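PDB 6PTM: uncharacterized protein from Bacteroides ovatus CL02T12C04, which probably hydrolyses carrageenan chains from their ends, as an exo-acting carrageenase of glycoside hydrolase family 42. Local coordinates for residues R561-I566 / A683-N688; R585-L590 / L595-A600; N608-D613 / L635-T640; V616-P621 / N675-E680. One frame throughout, in Å; residues are numbered along the deposited sequence.

Contact 1. Residues R561-I566 / A683-N688; sequences RKPLRI and AAVKSN
Leu564 and Val685 form the apolar heart of this contact, where the start of strand 564-567 meets the last turn of helix 674-687. The leucine leaves its backbone with CG opposite the carbonyl carbon (chi1 -64°), a course that brings the branched end to the helix although the bond to CB does not point at it. From CB, which stays clear of the helix, the chain reaches CG, 3.7 Å from Val685 CG2. Beyond the fork the same valine methyl is met twice more: CD2 touches CG2 at 3.6 Å, and CD1 lies somewhat farther from it, at 4.1 Å. One methyl thus sits against the whole fork of the leucine. Pro563 widens the patch, its CB standing 4.2 Å from Val685 CG2.

The edge of the patch is polar. Arg561 is extended as far as NE, CG anti to the backbone N, and its guanidinium NH2 comes within 3.6 Å of Asn688 ND2, just past the helix end. The two side chains cross nearly at right angles, with the guanidinium and amide planes 64° apart. Two donors can lie this close because Asp613, in the loop just before strand 614-617, receives both on OD1: a salt bridge from Arg561 and a hydrogen bond from Asn688.

Here the closing helix of an alpha/beta sheet domain rests on the leading edge of an inner strand, 564-567. Chemically, a small buried hydrocarbon cluster is bordered by the loop arginine and the amide beyond the helix, joined through one carboxylate oxygen, Asp613 OD1, rather than to each other.

Contact 2. Residues R585-L590 / L595-A600; sequences RIYEKL and LPIGFA
Tyr587, Leu590 and Ile597 carry most of the apolar packing between the last turns of helix 579-590 and strand 597-600. The two run in roughly opposite senses, 145° apart with axes 9.3 Å from each other, as befits the helix-to-strand return of a beta-alpha-beta crossover that began at strand 564-567. Ile597 uses both branches. Its CD1 packs on Leu590 CB at 3.8 Å and comes closer still to Leu590 O, at 3.6 Å, while CG2, held anti to the backbone N, meets Tyr587 CD1 at 3.9 Å.

Among the aromatic contacts, Phe599 brings CZ to 4.1 Å from the same Tyr587 CD1. The two side chains cross at about a right angle and meet obliquely, without a stack. The tyrosine edge also lies beside the strand backbone, with Ile597 O close to the ring plane and 3.9 Å from CE1. Its OH hydrogen-bonds Asp455 of helix 448-460, whose Cys451 and Met452 also touch the Tyr587 side chain.

Polar joining falls to one water at the helix end. It donates to Leu590 O over 2.7 Å and accepts from Leu595 N over 3.0 Å, linking the helix terminus to the loop that leads into strand 597-600.

The side chains therefore meet through hydrocarbon and aromatic groups, with backbone carbonyls at their borders and one water joining the backbones.

Contact 3. Residues N608-D613 / L635-T640; sequences NPHEWD and LDECGT
His610 and Glu637 face each other from the loop 608-613 and the turn after helix 625-636; residues 610-613 and 637-640 run 38° apart, and the backbones draw closest at Asp613 and Thr640, with CA atoms 6.5 Å apart. The turn is a Schellman motif that ends the helix: Cys638, with positive phi, is its C-prime residue, with Gly639 N bonded to Tyr634 O and Cys638 N to Leu635 O. The loop descends through two inverse gamma turns centred on His610 and Glu611. Both lead into adjacent strands of the parallel alpha/beta sheet, 614-617 and 640-643.

The one side-chain bond across the gap runs from His610 ND1 to Glu637 OE1, 2.9 Å long and fairly straight, with an N-H...O angle of 162°. OE1 lies in the imidazole plane, at the ring edge, and accepts on its syn lone pair. Ring and carboxylate are nevertheless turned 41° against each other, and the side chains cross at about a right angle. Glu637 gets there with CG on the side of its backbone N and the rest of the chain extended, spanning the distance from the helix end.

The other ring nitrogen, NE2, bonds to Leu605 O of helix 602-607. With a carboxylate at one nitrogen and a carbonyl at the other, the ring is fixed in rotation, and a positive charge on it would probably be stabilised. His610 CA also rests over one face of the Trp612 ring, which meets Tyr634 of helix 625-636.

Where the backbones come closest, Asp613 O lies 3.4 Å from Thr640 CB.

Contact 4. Residues V616-P621 / N675-E680; sequences VVYKTP and NEMKNE
Tyr618, whose CB lies against Met677, offers its carbonyl O to the hydroxyl of Thr620, the shortest polar bond here at 2.7 Å between Tyr618 O and Thr620 OG1. The donor stands above the carbonyl plane, 54° out of it, and the bond spans the residue Lys619, which has positive phi where the chain leaves strand 614-617. Lys619 CG lies over the centre of one face of the Tyr618 ring.

Across the contact nearly everything is done by Met677. It points at the sheet from helix 674-687, with CG anti to the backbone N (chi1 175°) and a chain that stays nearly straight until it bends at the sulfur. SD thereby reaches Tyr618 CB at 3.8 Å and Val616 CB at 4.1 Å. The same sulfur makes an oblique Met-aromatic contact, 5.0 Å from the centroid of the Tyr618 ring and 56° off its normal. The bend carries the methyl onward to the strand backbone, where Met677 CE comes to 3.4 Å from Val617 O. A flexible, polarisable side chain thus packs at once against Val616 of the strand, Tyr618 just after it, and the carbonyl of Val617 between them.

At its far end Tyr618 OH hydrogen-bonds Arg585 of helix 579-590, and Ile586 of the same helix touches both Tyr618 and Met677. Val616 borders Ile566 on the neighbouring strand 564-567. The methionine is therefore wedged where helices 674-687 and 579-590 lie together over the strand 614-617 of the parallel sheet.

All four contacts belong to one parallel five-stranded alpha/beta sheet domain, reminiscent in its topology of the second domain of other family 42 enzymes. Contact 1 spans the domain from first strand to last helix, and contacts 2, 3 and 4 are nested within its loop. Contact 2 precedes contact 3 along the chain, whereas the segments of contacts 3 and 4 alternate. Contacts 1 and 4 share helix 674-687; contacts 1, 2 and 4 use the adjacent strands 597-600, 564-567 and 614-617. Centres of contacts 1 and 3, and of 2 and 4, are about 10 Å apart, those of 3 and 4 about 17 Å. The closing helix thus ties early and late parts of the domain together.

Contact 1. Residues R561-I566 / A683-N688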
# COMPACT_ATOMS: atom_id res chain seq x y z
N ARG A 561 -10.97 12.12 11.01
CA ARG A 561 -10.55 11.78 12.39
C ARG A 561 -10.62 10.27 12.59
O ARG A 561 -11.68 9.66 12.29
CB ARG A 561 -11.45 12.52 13.38
CG ARG A 561 -11.14 12.27 14.85
CD ARG A 561 -12.13 13.00 15.74
NE ARG A 561 -11.92 12.84 17.17
CZ ARG A 561 -11.08 13.56 17.92
NH1 ARG A 561 -10.24 14.42 17.36
NH2 ARG A 561 -11.08 13.40 19.23
N LYS A 562 -9.50 9.70 13.04
CA LYS A 562 -9.35 8.30 13.51
C LYS A 562 -9.49 8.31 15.04
O LYS A 562 -8.50 8.48 15.76
CB LYS A 562 -8.00 7.75 13.05
CG LYS A 562 -7.71 7.77 11.55
CD LYS A 562 -6.37 7.13 11.25
CE LYS A 562 -5.78 7.40 9.87
NZ LYS A 562 -6.68 7.00 8.77
N PRO A 563 -10.71 8.20 15.61
CA PRO A 563 -10.89 8.51 17.02
C PRO A 563 -10.45 7.42 18.01
O PRO A 563 -10.49 7.62 19.21
CB PRO A 563 -12.40 8.71 17.11
CG PRO A 563 -12.95 7.75 16.07
CD PRO A 563 -11.98 7.93 14.92
N LEU A 564 -10.16 6.24 17.49
CA LEU A 564 -9.64 5.13 18.31
C LEU A 564 -8.28 4.77 17.72
O LEU A 564 -8.19 4.52 16.46
CB LEU A 564 -10.62 3.96 18.29
CG LEU A 564 -11.98 4.24 18.93
CD1 LEU A 564 -12.94 3.10 18.64
CD2 LEU A 564 -11.85 4.47 20.43
N ARG A 565 -7.27 4.77 18.59
CA ARG A 565 -5.89 4.40 18.20
C ARG A 565 -5.48 3.13 18.94
O ARG A 565 -5.48 3.11 20.18
CB ARG A 565 -4.93 5.55 18.51
CG ARG A 565 -5.28 6.83 17.78
CD ARG A 565 -5.52 6.64 16.28
NE ARG A 565 -5.67 7.96 15.70
CZ ARG A 565 -4.67 8.70 15.22
NH1 ARG A 565 -3.42 8.24 15.17
NH2 ARG A 565 -4.94 9.87 14.68
N ILE A 566 -5.10 2.11 18.18
CA ILE A 566 -4.57 0.85 18.76
C ILE A 566 -3.10 1.09 19.05
O ILE A 566 -2.39 1.41 18.09
CB ILE A 566 -4.79 -0.30 17.78
CG1 ILE A 566 -6.28 -0.55 17.58
CG2 ILE A 566 -4.07 -1.56 18.20
CD1 ILE A 566 -6.54 -1.47 16.45
N ALA A 683 -17.89 3.69 23.74
CA ALA A 683 -18.45 4.62 24.75
C ALA A 683 -17.63 5.91 24.77
O ALA A 683 -18.20 7.02 24.87
CB ALA A 683 -18.48 3.94 26.11
N ALA A 684 -16.29 5.78 24.69
CA ALA A 684 -15.36 6.93 24.73
C ALA A 684 -15.65 7.79 23.51
O ALA A 684 -15.55 9.03 23.58
CB ALA A 684 -13.91 6.46 24.77
N VAL A 685 -16.02 7.17 22.39
CA VAL A 685 -16.27 8.00 21.19
C VAL A 685 -17.64 8.68 21.35
O VAL A 685 -17.75 9.89 21.04
CB VAL A 685 -16.15 7.16 19.91
CG1 VAL A 685 -16.52 7.99 18.69
CG2 VAL A 685 -14.76 6.56 19.77
N LYS A 686 -18.65 7.95 21.84
CA LYS A 686 -20.02 8.50 22.11
C LYS A 686 -19.89 9.68 23.09
O LYS A 686 -20.46 10.74 22.78
CB LYS A 686 -20.98 7.41 22.60
CG LYS A 686 -22.48 7.68 22.42
CD LYS A 686 -23.44 6.64 23.03
N SER A 687 -19.07 9.57 24.13
CA SER A 687 -18.89 10.65 25.14
C SER A 687 -18.36 11.91 24.48
O SER A 687 -18.71 12.97 24.95
CB SER A 687 -17.97 10.26 26.24
OG SER A 687 -18.54 9.21 26.95
N ASN A 688 -17.56 11.81 23.43
CA ASN A 688 -17.06 13.02 22.72
C ASN A 688 -17.90 13.26 21.46
O ASN A 688 -17.42 14.01 20.57
CB ASN A 688 -15.55 12.91 22.43
CG ASN A 688 -14.97 14.24 22.01
OD1 ASN A 688 -15.42 15.28 22.46
ND2 ASN A 688 -14.02 14.22 21.10

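Contact 2. Residues R585-L590 / L595-A600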
# COMPACT_ATOMS: atom_id res chain seq x y z
N ARG A 585 -6.57 -8.75 15.45
CA ARG A 585 -7.84 -9.19 16.08
C ARG A 585 -8.58 -7.96 16.61
O ARG A 585 -9.81 -7.85 16.35
CB ARG A 585 -7.58 -10.27 17.14
CG ARG A 585 -8.84 -10.99 17.61
CD ARG A 585 -8.60 -12.07 18.69
NE ARG A 585 -7.51 -12.93 18.23
CZ ARG A 585 -6.25 -12.88 18.69
NH1 ARG A 585 -5.90 -12.09 19.68
NH2 ARG A 585 -5.35 -13.65 18.12
N ILE A 586 -7.87 -7.01 17.24
CA ILE A 586 -8.51 -5.81 17.84
C ILE A 586 -8.87 -4.82 16.71
O ILE A 586 -9.99 -4.26 16.75
CB ILE A 586 -7.67 -5.17 18.98
CG1 ILE A 586 -8.36 -3.92 19.54
CG2 ILE A 586 -6.25 -4.82 18.56
CD1 ILE A 586 -9.82 -4.11 19.99
N TYR A 587 -8.02 -4.66 15.70
CA TYR A 587 -8.34 -3.83 14.49
C TYR A 587 -9.64 -4.30 13.86
O TYR A 587 -10.53 -3.48 13.62
CB TYR A 587 -7.23 -3.94 13.44
CG TYR A 587 -7.46 -3.11 12.21
CD1 TYR A 587 -7.31 -1.74 12.22
CD2 TYR A 587 -7.91 -3.70 11.04
CE1 TYR A 587 -7.54 -0.97 11.08
CE2 TYR A 587 -8.14 -2.95 9.89
CZ TYR A 587 -7.93 -1.58 9.90
OH TYR A 587 -8.15 -0.86 8.79
N GLU A 588 -9.74 -5.59 13.55
CA GLU A 588 -10.94 -6.22 12.92
C GLU A 588 -12.17 -5.99 13.81
O GLU A 588 -13.28 -5.68 13.30
CB GLU A 588 -10.66 -7.71 12.75
CG GLU A 588 -11.80 -8.50 12.15
CD GLU A 588 -11.44 -9.95 11.91
OE1 GLU A 588 -10.98 -10.62 12.88
OE2 GLU A 588 -11.64 -10.42 10.79
N LYS A 589 -11.99 -6.15 15.11
CA LYS A 589 -13.07 -5.98 16.10
C LYS A 589 -13.61 -4.56 16.03
O LYS A 589 -14.81 -4.41 16.17
CB LYS A 589 -12.56 -6.35 17.49
CG LYS A 589 -13.64 -6.41 18.54
CD LYS A 589 -14.60 -7.56 18.29
CE LYS A 589 -15.52 -7.81 19.46
NZ LYS A 589 -16.37 -8.99 19.15
N LEU A 590 -12.77 -3.55 15.78
CA LEU A 590 -13.19 -2.13 15.85
C LEU A 590 -13.58 -1.58 14.47
O LEU A 590 -14.22 -0.57 14.44
CB LEU A 590 -12.05 -1.29 16.45
CG LEU A 590 -11.64 -1.59 17.89
CD1 LEU A 590 -10.51 -0.65 18.30
CD2 LEU A 590 -12.81 -1.50 18.86
N LEU A 595 -16.28 3.98 11.92
CA LEU A 595 -15.17 4.86 12.38
C LEU A 595 -13.87 4.44 11.72
O LEU A 595 -13.56 3.25 11.66
CB LEU A 595 -15.02 4.73 13.89
CG LEU A 595 -16.19 5.22 14.73
CD1 LEU A 595 -15.91 4.92 16.19
CD2 LEU A 595 -16.46 6.70 14.48
N PRO A 596 -13.06 5.39 11.24
CA PRO A 596 -11.69 5.08 10.84
C PRO A 596 -10.95 4.64 12.09
O PRO A 596 -10.98 5.38 13.07
CB PRO A 596 -11.16 6.40 10.25
CG PRO A 596 -12.39 7.25 10.01
CD PRO A 596 -13.40 6.80 11.04
N ILE A 597 -10.27 3.50 12.03
CA ILE A 597 -9.46 2.98 13.16
C ILE A 597 -7.98 3.24 12.86
O ILE A 597 -7.53 2.88 11.77
CB ILE A 597 -9.73 1.49 13.41
CG1 ILE A 597 -11.23 1.25 13.64
CG2 ILE A 597 -8.90 0.96 14.56
CD1 ILE A 597 -11.82 2.06 14.76
N GLY A 598 -7.25 3.86 13.79
CA GLY A 598 -5.83 4.16 13.59
C GLY A 598 -4.97 3.55 14.64
O GLY A 598 -5.46 2.66 15.40
N PHE A 599 -3.71 4.00 14.67
CA PHE A 599 -2.68 3.44 15.56
C PHE A 599 -2.06 4.56 16.39
O PHE A 599 -2.11 5.72 16.02
CB PHE A 599 -1.64 2.66 14.75
CG PHE A 599 -2.22 1.39 14.21
CD1 PHE A 599 -2.23 0.24 14.98
CD2 PHE A 599 -2.91 1.39 13.01
CE1 PHE A 599 -2.84 -0.91 14.52
CE2 PHE A 599 -3.52 0.24 12.55
CZ PHE A 599 -3.46 -0.92 13.30
N ALA A 600 -1.50 4.15 17.52
CA ALA A 600 -0.70 5.01 18.43
C ALA A 600 0.62 4.30 18.67
O ALA A 600 0.63 3.07 18.77
CB ALA A 600 -1.40 5.27 19.74
O HOH W 1 -15.21 1.28 12.79

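Contact 3. Residues N608-D613 / L635-T640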
# COMPACT_ATOMS: atom_id res chain seq x y z
N ASN A 608 2.54 13.98 16.60
CA ASN A 608 1.25 14.19 15.88
C ASN A 608 0.22 14.79 16.83
O ASN A 608 0.22 14.50 18.03
CB ASN A 608 0.71 12.90 15.26
CG ASN A 608 1.57 12.33 14.15
OD1 ASN A 608 2.62 12.88 13.83
ND2 ASN A 608 1.14 11.20 13.59
N PRO A 609 -0.70 15.68 16.37
CA PRO A 609 -1.78 16.14 17.25
C PRO A 609 -2.64 14.96 17.76
O PRO A 609 -2.87 14.02 17.01
CB PRO A 609 -2.57 17.16 16.41
CG PRO A 609 -2.00 17.09 15.00
CD PRO A 609 -0.66 16.38 15.08
N HIS A 610 -3.06 15.02 19.02
CA HIS A 610 -3.76 13.92 19.74
C HIS A 610 -5.25 13.96 19.37
O HIS A 610 -6.09 14.16 20.26
CB HIS A 610 -3.50 14.01 21.24
CG HIS A 610 -2.07 13.78 21.59
ND1 HIS A 610 -1.59 13.83 22.89
CD2 HIS A 610 -0.98 13.60 20.81
CE1 HIS A 610 -0.29 13.64 22.88
NE2 HIS A 610 0.09 13.43 21.64
N GLU A 611 -5.54 13.80 18.09
CA GLU A 611 -6.91 13.96 17.54
C GLU A 611 -7.60 12.60 17.61
O GLU A 611 -7.89 11.97 16.54
CB GLU A 611 -6.80 14.57 16.13
CG GLU A 611 -6.35 16.02 16.11
CD GLU A 611 -6.07 16.62 14.73
OE1 GLU A 611 -6.13 15.90 13.73
OE2 GLU A 611 -5.75 17.81 14.66
N TRP A 612 -7.85 12.14 18.82
CA TRP A 612 -8.58 10.90 19.11
C TRP A 612 -9.19 10.95 20.52
O TRP A 612 -8.84 11.85 21.30
CB TRP A 612 -7.66 9.69 18.94
CG TRP A 612 -6.42 9.80 19.78
CD1 TRP A 612 -6.31 9.58 21.11
CD2 TRP A 612 -5.11 10.10 19.31
NE1 TRP A 612 -5.01 9.73 21.51
CE2 TRP A 612 -4.25 10.05 20.43
CE3 TRP A 612 -4.57 10.42 18.06
CZ2 TRP A 612 -2.89 10.28 20.33
CZ3 TRP A 612 -3.22 10.63 17.95
CH2 TRP A 612 -2.40 10.59 19.08
N ASP A 613 -10.08 10.01 20.80
CA ASP A 613 -10.86 9.98 22.06
C ASP A 613 -10.26 8.90 22.97
O ASP A 613 -10.42 8.97 24.18
CB ASP A 613 -12.34 9.69 21.76
CG ASP A 613 -12.99 10.63 20.78
OD1 ASP A 613 -12.66 11.80 20.85
OD2 ASP A 613 -13.84 10.15 19.93
N LEU A 635 -2.60 10.39 29.47
CA LEU A 635 -3.55 10.34 30.62
C LEU A 635 -3.52 11.67 31.39
O LEU A 635 -4.62 12.13 31.77
CB LEU A 635 -3.23 9.16 31.54
CG LEU A 635 -3.60 7.80 30.96
CD1 LEU A 635 -2.93 6.67 31.72
CD2 LEU A 635 -5.11 7.59 30.92
N ASP A 636 -2.33 12.26 31.56
CA ASP A 636 -2.11 13.56 32.25
C ASP A 636 -2.76 14.71 31.48
O ASP A 636 -3.05 15.72 32.14
CB ASP A 636 -0.62 13.87 32.48
CG ASP A 636 0.12 12.84 33.32
OD1 ASP A 636 -0.55 12.05 33.96
OD2 ASP A 636 1.38 12.84 33.32
N GLU A 637 -3.01 14.59 30.17
CA GLU A 637 -3.81 15.60 29.42
C GLU A 637 -5.31 15.25 29.43
O GLU A 637 -5.98 15.76 28.57
CB GLU A 637 -3.51 15.67 27.92
CG GLU A 637 -2.07 15.78 27.49
CD GLU A 637 -1.90 15.43 26.01
OE1 GLU A 637 -2.78 14.71 25.38
OE2 GLU A 637 -0.90 15.88 25.47
N CYS A 638 -5.80 14.36 30.27
CA CYS A 638 -7.23 13.95 30.34
C CYS A 638 -7.57 12.97 29.19
O CYS A 638 -8.74 12.85 28.87
CB CYS A 638 -8.20 15.13 30.35
SG CYS A 638 -7.90 16.34 31.67
N GLY A 639 -6.58 12.25 28.63
CA GLY A 639 -6.83 11.19 27.65
C GLY A 639 -7.54 10.00 28.28
O GLY A 639 -7.53 9.86 29.53
N THR A 640 -8.10 9.13 27.44
CA THR A 640 -8.69 7.84 27.85
C THR A 640 -7.81 6.72 27.33
O THR A 640 -7.53 6.68 26.12
CB THR A 640 -10.12 7.70 27.33
OG1 THR A 640 -10.89 8.76 27.89
CG2 THR A 640 -10.71 6.35 27.66

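Contact 4. Residues V616-P621 / N675-E680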
# COMPACT_ATOMS: atom_id res chain seq x y z
N VAL A 616 -6.38 2.17 22.74
CA VAL A 616 -6.65 0.80 23.23
C VAL A 616 -5.31 0.08 23.28
O VAL A 616 -4.52 0.26 22.36
CB VAL A 616 -7.73 0.07 22.41
CG1 VAL A 616 -9.00 0.90 22.35
CG2 VAL A 616 -7.28 -0.30 21.02
N VAL A 617 -5.04 -0.63 24.37
CA VAL A 617 -3.78 -1.39 24.57
C VAL A 617 -4.17 -2.85 24.80
O VAL A 617 -4.79 -3.17 25.85
CB VAL A 617 -2.90 -0.84 25.70
CG1 VAL A 617 -1.60 -1.63 25.77
CG2 VAL A 617 -2.63 0.65 25.54
N TYR A 618 -3.87 -3.69 23.82
CA TYR A 618 -4.34 -5.09 23.72
C TYR A 618 -3.14 -5.99 23.51
O TYR A 618 -2.38 -5.74 22.54
CB TYR A 618 -5.33 -5.26 22.57
CG TYR A 618 -5.87 -6.65 22.37
CD1 TYR A 618 -6.74 -7.23 23.28
CD2 TYR A 618 -5.52 -7.37 21.25
CE1 TYR A 618 -7.25 -8.51 23.06
CE2 TYR A 618 -6.01 -8.64 21.02
CZ TYR A 618 -6.91 -9.19 21.91
OH TYR A 618 -7.38 -10.43 21.64
N LYS A 619 -3.02 -7.00 24.39
CA LYS A 619 -2.01 -8.09 24.31
C LYS A 619 -0.64 -7.51 23.92
O LYS A 619 0.04 -8.06 23.02
CB LYS A 619 -2.52 -9.15 23.34
CG LYS A 619 -3.69 -9.99 23.86
CD LYS A 619 -3.73 -11.37 23.19
CE LYS A 619 -4.13 -12.49 24.13
NZ LYS A 619 -5.54 -12.30 24.49
N THR A 620 -0.22 -6.48 24.65
CA THR A 620 1.08 -5.79 24.47
C THR A 620 1.85 -5.90 25.79
O THR A 620 2.10 -4.89 26.45
CB THR A 620 0.82 -4.38 23.94
OG1 THR A 620 -0.01 -4.47 22.77
CG2 THR A 620 2.09 -3.64 23.61
N PRO A 621 2.28 -7.12 26.20
CA PRO A 621 2.89 -7.33 27.52
C PRO A 621 4.28 -6.69 27.59
O PRO A 621 4.62 -6.26 28.66
CB PRO A 621 2.98 -8.85 27.65
CG PRO A 621 3.10 -9.34 26.23
CD PRO A 621 2.27 -8.36 25.42
N ASN A 675 -14.65 -7.97 23.70
CA ASN A 675 -16.01 -7.36 23.69
C ASN A 675 -16.02 -6.17 24.63
O ASN A 675 -16.44 -5.10 24.22
CB ASN A 675 -17.12 -8.37 23.99
CG ASN A 675 -17.48 -9.21 22.79
OD1 ASN A 675 -17.01 -8.96 21.67
ND2 ASN A 675 -18.30 -10.22 23.00
N GLU A 676 -15.54 -6.34 25.86
CA GLU A 676 -15.43 -5.22 26.81
C GLU A 676 -14.58 -4.12 26.17
O GLU A 676 -14.94 -2.94 26.28
CB GLU A 676 -14.79 -5.66 28.12
CG GLU A 676 -15.60 -6.69 28.88
CD GLU A 676 -14.97 -7.16 30.17
OE1 GLU A 676 -13.88 -6.66 30.50
OE2 GLU A 676 -15.58 -8.01 30.86
N MET A 677 -13.45 -4.47 25.56
CA MET A 677 -12.54 -3.42 25.04
C MET A 677 -13.30 -2.62 23.97
O MET A 677 -13.31 -1.39 24.03
CB MET A 677 -11.26 -4.03 24.45
CG MET A 677 -10.35 -3.02 23.79
SD MET A 677 -8.70 -3.71 23.54
CE MET A 677 -8.07 -3.60 25.22
N LYS A 678 -13.99 -3.31 23.05
CA LYS A 678 -14.82 -2.62 22.02
C LYS A 678 -15.90 -1.76 22.69
O LYS A 678 -16.05 -0.57 22.29
CB LYS A 678 -15.45 -3.60 21.03
CG LYS A 678 -16.47 -2.95 20.12
CD LYS A 678 -17.03 -3.91 19.09
CE LYS A 678 -18.18 -3.32 18.30
NZ LYS A 678 -18.31 -3.99 16.99
N ASN A 679 -16.64 -2.29 23.67
CA ASN A 679 -17.74 -1.54 24.35
C ASN A 679 -17.16 -0.27 24.96
O ASN A 679 -17.73 0.83 24.77
CB ASN A 679 -18.46 -2.36 25.42
CG ASN A 679 -19.21 -3.53 24.83
OD1 ASN A 679 -19.45 -3.57 23.63
ND2 ASN A 679 -19.55 -4.50 25.67
N GLU A 680 -16.04 -0.37 25.68
CA GLU A 680 -15.46 0.85 26.30
C GLU A 680 -14.97 1.81 25.18
O GLU A 680 -15.20 3.02 25.29
CB GLU A 680 -14.39 0.44 27.31
CG GLU A 680 -14.98 -0.34 28.47
CD GLU A 680 -15.81 0.49 29.43
OE1 GLU A 680 -15.84 1.71 29.27
OE2 GLU A 680 -16.41 -0.08 30.33